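Local coordinates for single-strand DNA-binding protein (Agrobacterium tumefaciens, PDB 3BTP) that binds single-stranded DNA without regard to its sequence and mediates nuclear uptake of the T-DNA strand transferred by Agrobacterium, at residues 147-152 against 258-263; 116-121 against 270-275; 151-156 against 264-269. All coordinates share one frame; numbering follows the deposited sequence.

Contact 1. Residues 147-152 against 258-263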
ATOM      1  N   ALA A 147      16.194   3.682  23.366  1.00 26.38           N
ATOM      2  CA  ALA A 147      17.403   4.147  22.644  1.00 26.18           C
ATOM      3  C   ALA A 147      17.500   3.529  21.275  1.00 26.49           C
ATOM      4  O   ALA A 147      18.218   4.048  20.414  1.00 26.78           O
ATOM      5  CB  ALA A 147      18.675   3.743  23.409  1.00 26.38           C
ATOM      6  N   SER A 148      16.857   2.362  21.105  1.00 26.13           N
ATOM      7  CA  SER A 148      16.769   1.680  19.795  1.00 25.48           C
ATOM      8  C   SER A 148      15.784   2.380  18.868  1.00 25.56           C
ATOM      9  O   SER A 148      14.819   3.012  19.338  1.00 24.39           O
ATOM     10  CB  SER A 148      16.291   0.209  19.964  1.00 25.12           C
ATOM     11  OG  SER A 148      17.163  -0.467  20.829  1.00 28.28           O
ATOM     12  N   CYS A 149      16.007   2.209  17.556  1.00 24.99           N
ATOM     13  CA  CYS A 149      14.901   2.269  16.596  1.00 24.93           C
ATOM     14  C   CYS A 149      14.023   0.961  16.642  1.00 24.42           C
ATOM     15  O   CYS A 149      14.457  -0.110  16.211  1.00 24.97           O
ATOM     16  CB  CYS A 149      15.379   2.567  15.157  1.00 23.04           C
ATOM     17  SG  CYS A 149      13.956   2.875  14.090  1.00 27.68           S
ATOM     18  N   ARG A 150      12.805   1.052  17.185  1.00 23.64           N
ATOM     19  CA  ARG A 150      11.917  -0.112  17.276  1.00 22.08           C
ATOM     20  C   ARG A 150      11.022  -0.273  16.016  1.00 21.48           C
ATOM     21  O   ARG A 150      10.245   0.624  15.657  1.00 21.31           O
ATOM     22  CB  ARG A 150      11.040   0.004  18.538  1.00 21.13           C
ATOM     23  CG  ARG A 150      11.807   0.165  19.865  1.00 21.19           C
ATOM     24  CD  ARG A 150      10.840  -0.008  21.090  1.00 22.50           C
ATOM     25  NE  ARG A 150       9.703   0.932  21.092  1.00 20.65           N
ATOM     26  CZ  ARG A 150       9.689   2.192  21.572  1.00 23.35           C
ATOM     27  NH1 ARG A 150      10.775   2.722  22.137  1.00 17.18           N
ATOM     28  NH2 ARG A 150       8.547   2.919  21.528  1.00 19.10           N
ATOM     29  N   LEU A 151      11.108  -1.413  15.355  1.00 20.86           N
ATOM     30  CA  LEU A 151      10.338  -1.603  14.122  1.00 20.40           C
ATOM     31  C   LEU A 151       9.196  -2.591  14.421  1.00 20.75           C
ATOM     32  O   LEU A 151       9.482  -3.641  14.928  1.00 18.82           O
ATOM     33  CB  LEU A 151      11.264  -2.084  12.982  1.00 19.60           C
ATOM     34  CG  LEU A 151      12.271  -1.074  12.373  1.00 20.19           C
ATOM     35  CD1 LEU A 151      13.098  -1.654  11.213  1.00 16.05           C
ATOM     36  CD2 LEU A 151      11.588   0.239  11.817  1.00 18.99           C
ATOM     37  N   TYR A 152       7.918  -2.186  14.204  1.00 20.39           N
ATOM     38  CA  TYR A 152       6.735  -3.049  14.476  1.00 20.32           C
ATOM     39  C   TYR A 152       6.186  -3.650  13.155  1.00 19.54           C
ATOM     40  O   TYR A 152       5.945  -2.904  12.209  1.00 19.01           O
ATOM     41  CB  TYR A 152       5.646  -2.227  15.138  1.00 20.44           C
ATOM     42  CG  TYR A 152       6.110  -1.527  16.372  1.00 21.11           C
ATOM     43  CD1 TYR A 152       6.081  -2.183  17.604  1.00 22.01           C
ATOM     44  CD2 TYR A 152       6.626  -0.223  16.317  1.00 22.88           C
ATOM     45  CE1 TYR A 152       6.544  -1.569  18.736  1.00 21.76           C
ATOM     46  CE2 TYR A 152       7.096   0.414  17.452  1.00 20.22           C
ATOM     47  CZ  TYR A 152       7.024  -0.266  18.659  1.00 21.42           C
ATOM     48  OH  TYR A 152       7.420   0.342  19.809  1.00 23.77           O
ATOM     49  N   SER A 258      14.170   7.820  11.170  1.00 31.92           N
ATOM     50  CA  SER A 258      14.627   8.686  10.107  1.00 33.12           C
ATOM     51  C   SER A 258      16.109   8.613   9.779  1.00 34.47           C
ATOM     52  O   SER A 258      16.643   9.570   9.239  1.00 36.83           O
ATOM     53  CB  SER A 258      14.051  10.115  10.254  1.00 33.57           C
ATOM     54  OG  SER A 258      12.760  10.138   9.512  1.00 34.97           O
ATOM     55  N   LEU A 259      16.747   7.462  10.041  1.00 33.97           N
ATOM     56  CA  LEU A 259      18.156   7.250   9.800  1.00 34.10           C
ATOM     57  C   LEU A 259      18.532   5.847   9.385  1.00 34.33           C
ATOM     58  O   LEU A 259      19.685   5.483   9.577  1.00 38.00           O
ATOM     59  CB  LEU A 259      19.035   7.601  11.052  1.00 34.35           C
ATOM     60  CG  LEU A 259      19.303   9.080  11.463  1.00 35.76           C
ATOM     61  CD1 LEU A 259      20.371   9.257  12.617  1.00 37.30           C
ATOM     62  CD2 LEU A 259      19.701   9.957  10.285  1.00 31.37           C
ATOM     63  N   LEU A 260      17.650   5.069   8.775  1.00 32.30           N
ATOM     64  CA  LEU A 260      17.901   3.659   8.533  1.00 30.54           C
ATOM     65  C   LEU A 260      18.402   3.500   7.129  1.00 29.43           C
ATOM     66  O   LEU A 260      18.241   4.404   6.309  1.00 30.26           O
ATOM     67  CB  LEU A 260      16.614   2.825   8.662  1.00 30.99           C
ATOM     68  CG  LEU A 260      15.788   2.896   9.941  1.00 31.43           C
ATOM     69  CD1 LEU A 260      14.194   2.597   9.735  1.00 30.46           C
ATOM     70  CD2 LEU A 260      16.486   2.069  11.044  1.00 25.80           C
ATOM     71  N   PRO A 261      18.964   2.333   6.819  1.00 28.47           N
ATOM     72  CA  PRO A 261      19.395   2.054   5.436  1.00 27.41           C
ATOM     73  C   PRO A 261      18.204   1.743   4.523  1.00 25.94           C
ATOM     74  O   PRO A 261      17.048   1.667   4.987  1.00 27.17           O
ATOM     75  CB  PRO A 261      20.339   0.829   5.557  1.00 27.35           C
ATOM     76  CG  PRO A 261      20.431   0.506   6.981  1.00 29.98           C
ATOM     77  CD  PRO A 261      19.246   1.205   7.718  1.00 27.88           C
ATOM     78  N   ASP A 262      18.500   1.626   3.241  1.00 23.32           N
ATOM     79  CA  ASP A 262      17.558   1.492   2.190  1.00 21.61           C
ATOM     80  C   ASP A 262      16.849   0.110   2.312  1.00 22.09           C
ATOM     81  O   ASP A 262      15.649  -0.018   2.035  1.00 21.91           O
ATOM     82  CB  ASP A 262      18.338   1.497   0.857  1.00 21.34           C
ATOM     83  CG  ASP A 262      19.250   2.749   0.666  1.00 23.49           C
ATOM     84  OD1 ASP A 262      18.993   3.795   1.274  1.00 21.99           O
ATOM     85  OD2 ASP A 262      20.242   2.699  -0.117  1.00 25.09           O
ATOM     86  N   ILE A 263      17.620  -0.923   2.667  1.00 21.99           N
ATOM     87  CA  ILE A 263      17.238  -2.318   2.438  1.00 21.45           C
ATOM     88  C   ILE A 263      17.394  -3.011   3.762  1.00 22.14           C
ATOM     89  O   ILE A 263      18.397  -2.876   4.419  1.00 22.47           O
ATOM     90  CB  ILE A 263      18.087  -2.999   1.363  1.00 21.01           C
ATOM     91  CG1 ILE A 263      17.862  -2.376  -0.038  1.00 20.80           C
ATOM     92  CG2 ILE A 263      17.824  -4.463   1.321  1.00 20.36           C
ATOM     93  CD1 ILE A 263      18.950  -2.685  -1.051  1.00 20.47           C
TER
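L260 reaches strand 149-153 with both prongs of its fork, and nothing but apolar contact crosses between 147-152 and 258-263. Its CD2 lies 4.0 Å from SG of C149, while its CD1 lies 4.1 Å from CD2 of L151, so one leucine spans two residues on the same face of the strand. CG of L260 sits anti to its carbonyl carbon (chi1 -55°), which directs the fork toward the strand. On the other side of the contact, C149 holds its sulfur anti to the backbone N (chi1 -171°), and this brings SG to CD2 of L260. The two leucines run past one another from strand and loop, touching through one methyl each. The whole contact buries 117 Å², and L260 supplies 57 Å² of it, about as much as C149 and L151 together. A thiol suits this buried place because it is small and weakly polar, and the forked end of L260 can meet it and L151 together. F254, from the loop before L260, also packs on C149, and V120 of the neighbouring strand touches both C149 and L151.

No hydrogen bond joins the two segments, whose closest CA atoms, those of C149 and L260, are 8.7 Å apart. R150, between the two contact residues, turns to the opposite face of its strand, where NH1 and NH2 are held by the backbone oxygens of F145 and D212.

The loop holding L260 then enters strand 263-266 through a classic beta bulge, in which D262 and I263 both face S275. L260 thereby adds the loop before strand 263-266 to the apolar layer between two four-stranded antiparallel sheets packed face to face.

Contact 2. Residues 116-121 against 270-275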
ATOM      1  N   GLU A 116       7.478  -9.928  15.401  1.00 26.33           N
ATOM      2  CA  GLU A 116       6.518  -8.812  15.492  1.00 24.95           C
ATOM      3  C   GLU A 116       7.215  -7.447  15.795  1.00 24.03           C
ATOM      4  O   GLU A 116       6.601  -6.375  15.651  1.00 20.56           O
ATOM      5  CB  GLU A 116       5.435  -9.159  16.546  1.00 24.81           C
ATOM      6  CG  GLU A 116       5.936  -9.261  18.030  1.00 25.85           C
ATOM      7  CD  GLU A 116       4.747  -9.389  19.103  1.00 29.02           C
ATOM      8  OE1 GLU A 116       3.524  -9.189  18.803  1.00 29.54           O
ATOM      9  OE2 GLU A 116       5.059  -9.688  20.276  1.00 32.94           O
ATOM     10  N   TYR A 117       8.481  -7.516  16.285  1.00 23.57           N
ATOM     11  CA  TYR A 117       9.359  -6.357  16.287  1.00 23.47           C
ATOM     12  C   TYR A 117      10.815  -6.724  16.020  1.00 22.63           C
ATOM     13  O   TYR A 117      11.242  -7.896  16.184  1.00 22.08           O
ATOM     14  CB  TYR A 117       9.144  -5.376  17.497  1.00 24.17           C
ATOM     15  CG  TYR A 117       9.665  -5.908  18.835  1.00 26.70           C
ATOM     16  CD1 TYR A 117      11.026  -5.776  19.183  1.00 22.68           C
ATOM     17  CD2 TYR A 117       8.799  -6.599  19.719  1.00 25.06           C
ATOM     18  CE1 TYR A 117      11.528  -6.283  20.382  1.00 27.60           C
ATOM     19  CE2 TYR A 117       9.266  -7.074  20.934  1.00 26.76           C
ATOM     20  CZ  TYR A 117      10.635  -6.930  21.253  1.00 29.24           C
ATOM     21  OH  TYR A 117      11.098  -7.435  22.430  1.00 31.57           O
ATOM     22  N   ILE A 118      11.538  -5.710  15.548  1.00 21.33           N
ATOM     23  CA  ILE A 118      12.958  -5.735  15.365  1.00 21.14           C
ATOM     24  C   ILE A 118      13.547  -4.518  16.130  1.00 23.30           C
ATOM     25  O   ILE A 118      13.020  -3.408  16.038  1.00 23.62           O
ATOM     26  CB  ILE A 118      13.325  -5.645  13.866  1.00 21.30           C
ATOM     27  CG1 ILE A 118      12.674  -6.787  13.038  1.00 21.92           C
ATOM     28  CG2 ILE A 118      14.834  -5.601  13.672  1.00 22.89           C
ATOM     29  CD1 ILE A 118      12.770  -6.597  11.559  1.00 14.84           C
ATOM     30  N   LEU A 119      14.642  -4.731  16.866  1.00 24.14           N
ATOM     31  CA  LEU A 119      15.357  -3.643  17.548  1.00 24.79           C
ATOM     32  C   LEU A 119      16.554  -3.249  16.734  1.00 23.67           C
ATOM     33  O   LEU A 119      17.417  -4.097  16.452  1.00 22.84           O
ATOM     34  CB  LEU A 119      15.834  -4.079  18.971  1.00 25.68           C
ATOM     35  CG  LEU A 119      14.685  -4.200  20.001  1.00 27.72           C
ATOM     36  CD1 LEU A 119      15.305  -4.368  21.400  1.00 29.70           C
ATOM     37  CD2 LEU A 119      13.670  -2.966  20.013  1.00 19.93           C
ATOM     38  N   VAL A 120      16.601  -1.989  16.303  1.00 23.63           N
ATOM     39  CA  VAL A 120      17.741  -1.552  15.485  1.00 24.57           C
ATOM     40  C   VAL A 120      18.665  -0.660  16.301  1.00 25.99           C
ATOM     41  O   VAL A 120      18.209   0.181  17.065  1.00 25.48           O
ATOM     42  CB  VAL A 120      17.332  -0.813  14.170  1.00 25.85           C
ATOM     43  CG1 VAL A 120      18.577  -0.606  13.254  1.00 21.85           C
ATOM     44  CG2 VAL A 120      16.205  -1.581  13.430  1.00 22.00           C
ATOM     45  N   ARG A 121      19.965  -0.835  16.096  1.00 28.18           N
ATOM     46  CA  ARG A 121      20.970   0.010  16.756  1.00 30.64           C
ATOM     47  C   ARG A 121      22.021   0.514  15.798  1.00 31.20           C
ATOM     48  O   ARG A 121      22.301  -0.119  14.778  1.00 32.22           O
ATOM     49  CB  ARG A 121      21.614  -0.725  17.948  1.00 29.24           C
ATOM     50  CG  ARG A 121      22.420  -1.907  17.532  1.00 30.66           C
ATOM     51  CD  ARG A 121      22.484  -2.992  18.650  1.00 30.03           C
ATOM     52  NE  ARG A 121      23.329  -4.111  18.191  1.00 34.45           N
ATOM     53  CZ  ARG A 121      22.888  -5.291  17.725  1.00 36.17           C
ATOM     54  NH1 ARG A 121      21.570  -5.560  17.625  1.00 35.83           N
ATOM     55  NH2 ARG A 121      23.763  -6.195  17.311  1.00 32.54           N
ATOM     56  N   ASN A 270      15.538 -15.248  10.995  1.00 29.41           N
ATOM     57  CA  ASN A 270      15.085 -13.989  11.600  1.00 28.09           C
ATOM     58  C   ASN A 270      16.262 -13.093  11.924  1.00 27.65           C
ATOM     59  O   ASN A 270      16.187 -12.198  12.760  1.00 26.97           O
ATOM     60  CB  ASN A 270      14.144 -14.230  12.828  1.00 28.85           C
ATOM     61  CG  ASN A 270      12.634 -14.364  12.452  1.00 30.44           C
ATOM     62  OD1 ASN A 270      11.926 -15.180  13.028  1.00 34.18           O
ATOM     63  ND2 ASN A 270      12.143 -13.546  11.516  1.00 30.37           N
ATOM     64  N   ASP A 271      17.368 -13.376  11.259  1.00 27.34           N
ATOM     65  CA  ASP A 271      18.569 -12.584  11.275  1.00 28.92           C
ATOM     66  C   ASP A 271      18.364 -11.420  10.281  1.00 28.46           C
ATOM     67  O   ASP A 271      17.847 -11.620   9.181  1.00 28.81           O
ATOM     68  CB  ASP A 271      19.760 -13.457  10.762  1.00 29.54           C
ATOM     69  CG  ASP A 271      20.178 -14.622  11.771  1.00 34.85           C
ATOM     70  OD1 ASP A 271      20.292 -14.379  13.023  1.00 36.39           O
ATOM     71  OD2 ASP A 271      20.434 -15.772  11.277  1.00 37.19           O
ATOM     72  N   ILE A 272      18.867 -10.254  10.641  1.00 27.75           N
ATOM     73  CA  ILE A 272      18.677  -9.027   9.926  1.00 27.58           C
ATOM     74  C   ILE A 272      19.979  -8.644   9.251  1.00 29.95           C
ATOM     75  O   ILE A 272      21.048  -8.621   9.907  1.00 29.68           O
ATOM     76  CB  ILE A 272      18.302  -7.897  10.934  1.00 28.52           C
ATOM     77  CG1 ILE A 272      17.070  -8.288  11.798  1.00 24.03           C
ATOM     78  CG2 ILE A 272      18.170  -6.577  10.232  1.00 21.80           C
ATOM     79  CD1 ILE A 272      15.878  -8.689  10.955  1.00 24.89           C
ATOM     80  N   HIS A 273      19.921  -8.358   7.936  1.00 31.31           N
ATOM     81  CA  HIS A 273      21.056  -7.723   7.265  1.00 32.80           C
ATOM     82  C   HIS A 273      20.582  -6.431   6.641  1.00 33.15           C
ATOM     83  O   HIS A 273      19.467  -6.337   6.141  1.00 35.05           O
ATOM     84  CB  HIS A 273      21.715  -8.660   6.248  1.00 34.20           C
ATOM     85  CG  HIS A 273      22.231  -9.932   6.866  1.00 38.04           C
ATOM     86  ND1 HIS A 273      21.448 -11.053   7.027  1.00 38.29           N
ATOM     87  CD2 HIS A 273      23.425 -10.221   7.453  1.00 39.94           C
ATOM     88  CE1 HIS A 273      22.143 -11.983   7.670  1.00 40.47           C
ATOM     89  NE2 HIS A 273      23.348 -11.505   7.927  1.00 38.07           N
ATOM     90  N   PHE A 274      21.419  -5.421   6.693  1.00 33.10           N
ATOM     91  CA  PHE A 274      21.072  -4.103   6.220  1.00 32.67           C
ATOM     92  C   PHE A 274      21.972  -3.735   5.119  1.00 32.37           C
ATOM     93  O   PHE A 274      23.108  -4.085   5.132  1.00 32.06           O
ATOM     94  CB  PHE A 274      21.283  -3.087   7.290  1.00 31.51           C
ATOM     95  CG  PHE A 274      20.174  -3.010   8.274  1.00 33.07           C
ATOM     96  CD1 PHE A 274      18.907  -2.615   7.880  1.00 31.50           C
ATOM     97  CD2 PHE A 274      20.418  -3.255   9.621  1.00 31.47           C
ATOM     98  CE1 PHE A 274      17.902  -2.488   8.808  1.00 33.44           C
ATOM     99  CE2 PHE A 274      19.423  -3.124  10.536  1.00 31.84           C
ATOM    100  CZ  PHE A 274      18.161  -2.759  10.148  1.00 32.00           C
ATOM    101  N   SER A 275      21.450  -2.970   4.184  1.00 32.99           N
ATOM    102  CA  SER A 275      22.184  -2.591   3.004  1.00 33.26           C
ATOM    103  C   SER A 275      21.806  -1.168   2.518  1.00 32.20           C
ATOM    104  O   SER A 275      20.648  -0.723   2.640  1.00 29.47           O
ATOM    105  CB  SER A 275      21.872  -3.621   1.938  1.00 33.78           C
ATOM    106  OG  SER A 275      22.990  -3.764   1.095  1.00 40.65           O
TER
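The F274 ring is met by V120 from across the contact and by I272 from its own strand. CG2 of I272 rests 3.7 Å above the plane on one face of the F274 ring, displaced toward the rim. V120 approaches obliquely at the far end of the ring. Its CG1 lies 3.8 Å from CE2 of F274 and equally close to CZ, and its CG2 stands 4.0 Å from CZ of F274. Both methyls of the valine therefore gather round one corner of the phenyl. The valine comes from the direction opposite to the phenylalanine, and with CG1 anti to the backbone N (chi1 -170°) that methyl is carried to the CE2 and CZ atoms.

The second pairing is aliphatic. I118 and I272 reach toward each other tip to tip, with CD1 of I118 3.8 Å from CD1 of I272. Behind the tips, CG2 of I118 lies 4.0 Å from CG1 of I272. The I272 chain is bent at chi2 (-54°), whereas that of I118 is extended (169°). Beta-branched residues suit these places twice over: they are at home in extended strands, and their two branches allow I272 to touch the opposing isoleucine with one and the phenyl face with the other.

No hydrogen bond crosses; the strands lie in different sheets, with the CA atoms of I118 and I272 8.6 Å apart.

Strand 117-124 is bonded through its backbone to strands 149-153 and 127-132. The latter also brings F128 against F274 and T132 against I272, while the T132 hydroxyl bonds the carbonyl oxygen of N270. Strand 263-266, the partner of 272-275, adds L264 against both I118 and F274. On the other side of strand 272-275, H273 lays its ring near that of Y299, at the end of helix 288-299.

Contact 3. Residues 151-156 against 264-269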
ATOM      1  N   LEU A 151      11.108  -1.413  15.355  1.00 20.86           N
ATOM      2  CA  LEU A 151      10.338  -1.603  14.122  1.00 20.40           C
ATOM      3  C   LEU A 151       9.196  -2.591  14.421  1.00 20.75           C
ATOM      4  O   LEU A 151       9.482  -3.641  14.928  1.00 18.82           O
ATOM      5  CB  LEU A 151      11.264  -2.084  12.982  1.00 19.60           C
ATOM      6  CG  LEU A 151      12.271  -1.074  12.373  1.00 20.19           C
ATOM      7  CD1 LEU A 151      13.098  -1.654  11.213  1.00 16.05           C
ATOM      8  CD2 LEU A 151      11.588   0.239  11.817  1.00 18.99           C
ATOM      9  N   TYR A 152       7.918  -2.186  14.204  1.00 20.39           N
ATOM     10  CA  TYR A 152       6.735  -3.049  14.476  1.00 20.32           C
ATOM     11  C   TYR A 152       6.186  -3.650  13.155  1.00 19.54           C
ATOM     12  O   TYR A 152       5.945  -2.904  12.209  1.00 19.01           O
ATOM     13  CB  TYR A 152       5.646  -2.227  15.138  1.00 20.44           C
ATOM     14  CG  TYR A 152       6.110  -1.527  16.372  1.00 21.11           C
ATOM     15  CD1 TYR A 152       6.081  -2.183  17.604  1.00 22.01           C
ATOM     16  CD2 TYR A 152       6.626  -0.223  16.317  1.00 22.88           C
ATOM     17  CE1 TYR A 152       6.544  -1.569  18.736  1.00 21.76           C
ATOM     18  CE2 TYR A 152       7.096   0.414  17.452  1.00 20.22           C
ATOM     19  CZ  TYR A 152       7.024  -0.266  18.659  1.00 21.42           C
ATOM     20  OH  TYR A 152       7.420   0.342  19.809  1.00 23.77           O
ATOM     21  N   ARG A 153       6.007  -4.954  13.098  1.00 18.51           N
ATOM     22  CA  ARG A 153       5.511  -5.644  11.904  1.00 20.11           C
ATOM     23  C   ARG A 153       3.997  -5.351  11.807  1.00 21.64           C
ATOM     24  O   ARG A 153       3.300  -5.424  12.814  1.00 21.73           O
ATOM     25  CB  ARG A 153       5.724  -7.142  12.047  1.00 18.45           C
ATOM     26  CG  ARG A 153       5.513  -7.934  10.736  1.00 19.60           C
ATOM     27  CD  ARG A 153       5.424  -9.482  11.000  1.00 20.68           C
ATOM     28  NE  ARG A 153       5.184 -10.211   9.733  1.00 19.92           N
ATOM     29  CZ  ARG A 153       6.109 -10.486   8.804  1.00 23.91           C
ATOM     30  NH1 ARG A 153       7.400 -10.165   8.987  1.00 22.45           N
ATOM     31  NH2 ARG A 153       5.755 -11.134   7.685  1.00 24.84           N
ATOM     32  N   ASP A 154       3.489  -4.957  10.631  1.00 23.19           N
ATOM     33  CA  ASP A 154       2.045  -4.766  10.446  1.00 22.86           C
ATOM     34  C   ASP A 154       1.448  -6.054   9.874  1.00 23.15           C
ATOM     35  O   ASP A 154       2.139  -7.069   9.832  1.00 22.19           O
ATOM     36  CB  ASP A 154       1.697  -3.510   9.622  1.00 22.45           C
ATOM     37  CG  ASP A 154       1.936  -3.658   8.088  1.00 23.63           C
ATOM     38  OD1 ASP A 154       2.331  -4.748   7.598  1.00 27.07           O
ATOM     39  OD2 ASP A 154       1.777  -2.611   7.365  1.00 24.03           O
ATOM     40  N   GLY A 155       0.194  -5.999   9.386  1.00 22.89           N
ATOM     41  CA  GLY A 155      -0.467  -7.213   8.929  1.00 22.74           C
ATOM     42  C   GLY A 155       0.061  -7.873   7.670  1.00 23.22           C
ATOM     43  O   GLY A 155      -0.190  -9.048   7.457  1.00 23.38           O
ATOM     44  N   VAL A 156       0.801  -7.139   6.854  1.00 23.26           N
ATOM     45  CA  VAL A 156       1.458  -7.663   5.643  1.00 23.79           C
ATOM     46  C   VAL A 156       3.003  -7.779   5.757  1.00 24.47           C
ATOM     47  O   VAL A 156       3.671  -8.128   4.782  1.00 25.42           O
ATOM     48  CB  VAL A 156       1.041  -6.838   4.354  1.00 24.68           C
ATOM     49  CG1 VAL A 156      -0.495  -6.925   4.144  1.00 24.96           C
ATOM     50  CG2 VAL A 156       1.373  -5.372   4.494  1.00 24.83           C
ATOM     51  N   LEU A 264      16.367  -3.743   4.156  1.00 22.95           N
ATOM     52  CA  LEU A 264      16.423  -4.699   5.286  1.00 22.20           C
ATOM     53  C   LEU A 264      16.119  -6.123   4.795  1.00 22.73           C
ATOM     54  O   LEU A 264      15.057  -6.384   4.267  1.00 22.87           O
ATOM     55  CB  LEU A 264      15.390  -4.267   6.367  1.00 20.55           C
ATOM     56  CG  LEU A 264      15.326  -4.934   7.779  1.00 21.67           C
ATOM     57  CD1 LEU A 264      14.347  -4.130   8.655  1.00 20.45           C
ATOM     58  CD2 LEU A 264      14.855  -6.363   7.727  1.00 13.22           C
ATOM     59  N   ILE A 265      17.024  -7.068   5.035  1.00 24.64           N
ATOM     60  CA  ILE A 265      16.826  -8.460   4.668  1.00 25.18           C
ATOM     61  C   ILE A 265      16.565  -9.198   5.972  1.00 26.08           C
ATOM     62  O   ILE A 265      17.295  -9.061   6.924  1.00 26.70           O
ATOM     63  CB  ILE A 265      18.146  -9.065   4.057  1.00 26.78           C
ATOM     64  CG1 ILE A 265      18.774  -8.141   2.973  1.00 27.47           C
ATOM     65  CG2 ILE A 265      18.008 -10.617   3.656  1.00 24.35           C
ATOM     66  CD1 ILE A 265      18.011  -8.042   1.721  1.00 22.65           C
ATOM     67  N   LYS A 266      15.532 -10.008   6.029  1.00 26.78           N
ATOM     68  CA  LYS A 266      15.286 -10.767   7.234  1.00 26.36           C
ATOM     69  C   LYS A 266      15.269 -12.242   6.825  1.00 28.02           C
ATOM     70  O   LYS A 266      14.316 -12.673   6.173  1.00 28.80           O
ATOM     71  CB  LYS A 266      13.957 -10.390   7.853  1.00 26.04           C
ATOM     72  CG  LYS A 266      13.691 -11.152   9.187  1.00 25.53           C
ATOM     73  CD  LYS A 266      12.600 -10.475  10.078  1.00 23.77           C
ATOM     74  CE  LYS A 266      11.250 -10.761   9.607  1.00 24.40           C
ATOM     75  NZ  LYS A 266      10.828 -12.211   9.321  1.00 22.13           N
ATOM     76  N   THR A 267      16.302 -13.005   7.213  1.00 28.20           N
ATOM     77  CA  THR A 267      16.453 -14.399   6.739  1.00 28.19           C
ATOM     78  C   THR A 267      15.410 -15.310   7.408  1.00 29.15           C
ATOM     79  O   THR A 267      14.785 -14.913   8.401  1.00 28.65           O
ATOM     80  CB  THR A 267      17.894 -14.969   7.090  1.00 28.39           C
ATOM     81  OG1 THR A 267      17.920 -15.391   8.464  1.00 29.58           O
ATOM     82  CG2 THR A 267      19.024 -13.975   6.848  1.00 23.69           C
ATOM     83  N   PRO A 268      15.247 -16.562   6.906  1.00 29.98           N
ATOM     84  CA  PRO A 268      14.353 -17.521   7.554  1.00 29.49           C
ATOM     85  C   PRO A 268      14.660 -17.793   9.042  1.00 30.48           C
ATOM     86  O   PRO A 268      13.751 -18.218   9.799  1.00 28.92           O
ATOM     87  CB  PRO A 268      14.577 -18.774   6.720  1.00 30.26           C
ATOM     88  CG  PRO A 268      14.895 -18.184   5.316  1.00 28.22           C
ATOM     89  CD  PRO A 268      15.862 -17.143   5.680  1.00 29.31           C
ATOM     90  N   GLN A 269      15.916 -17.564   9.454  1.00 30.01           N
ATOM     91  CA  GLN A 269      16.283 -17.616  10.911  1.00 31.24           C
ATOM     92  C   GLN A 269      16.010 -16.302  11.695  1.00 30.89           C
ATOM     93  O   GLN A 269      16.267 -16.249  12.913  1.00 31.27           O
ATOM     94  CB  GLN A 269      17.771 -18.029  11.107  1.00 30.65           C
ATOM     95  CG  GLN A 269      18.131 -19.372  10.470  1.00 32.92           C
ATOM     96  CD  GLN A 269      18.156 -19.387   8.899  1.00 35.05           C
ATOM     97  OE1 GLN A 269      18.635 -18.443   8.246  1.00 35.56           O
ATOM     98  NE2 GLN A 269      17.685 -20.486   8.316  1.00 28.25           N
TER
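L151 and L264 meet tip to tip between two facing antiparallel sheets, CD1 of L151 lying 3.8 Å from CD1 of L264. CG of L264 is anti to its backbone N (chi1 -171°), which carries the side chain out to L151 in the facing sheet; the CA atoms of this pair are 11.2 Å apart, so both side chains must reach.

Farther along, R153 and K266 cross at about a right angle, with NH1 of R153 4.0 Å from NZ of K266. The two cations are probably tolerated because OD2 of D115 forms salt bridges with both. E304 also forms a salt bridge with R153 and a long, weak ion pair with K266, and the Y159 hydroxyl bonds NH1 of R153. The arginine chain is extended, while the lysine bends at chi3 and chi4 to bring its ammonium to the shared D115 carboxylate.

Beyond these residues the strand 149-153 ends in an Asx turn. OD1 of D154 accepts from the backbone N of V156 at 2.9 Å, the N-H coming from above the carboxylate plane, 49° out of it.

All three contacts join the sheet containing strands 117-124 and 149-153 to the sheet containing 263-266 and 272-275, or to the loop leading into it. Contacts 1 and 3 share strand 149-153 and L151, whose two methyls serve different partners; contact 2 uses the neighbouring strand. Contacts 1 and 3 are buried, whereas contact 2 is partly so, I272 and F274 being partly exposed. Chemistry changes with place: contact 1 is purely aliphatic and thiol, contact 2 adds an aromatic ring, and contact 3 passes from leucines to charges shared by acids. Hydrogen bonds run within each sheet, and none joins the facing segments of any contact.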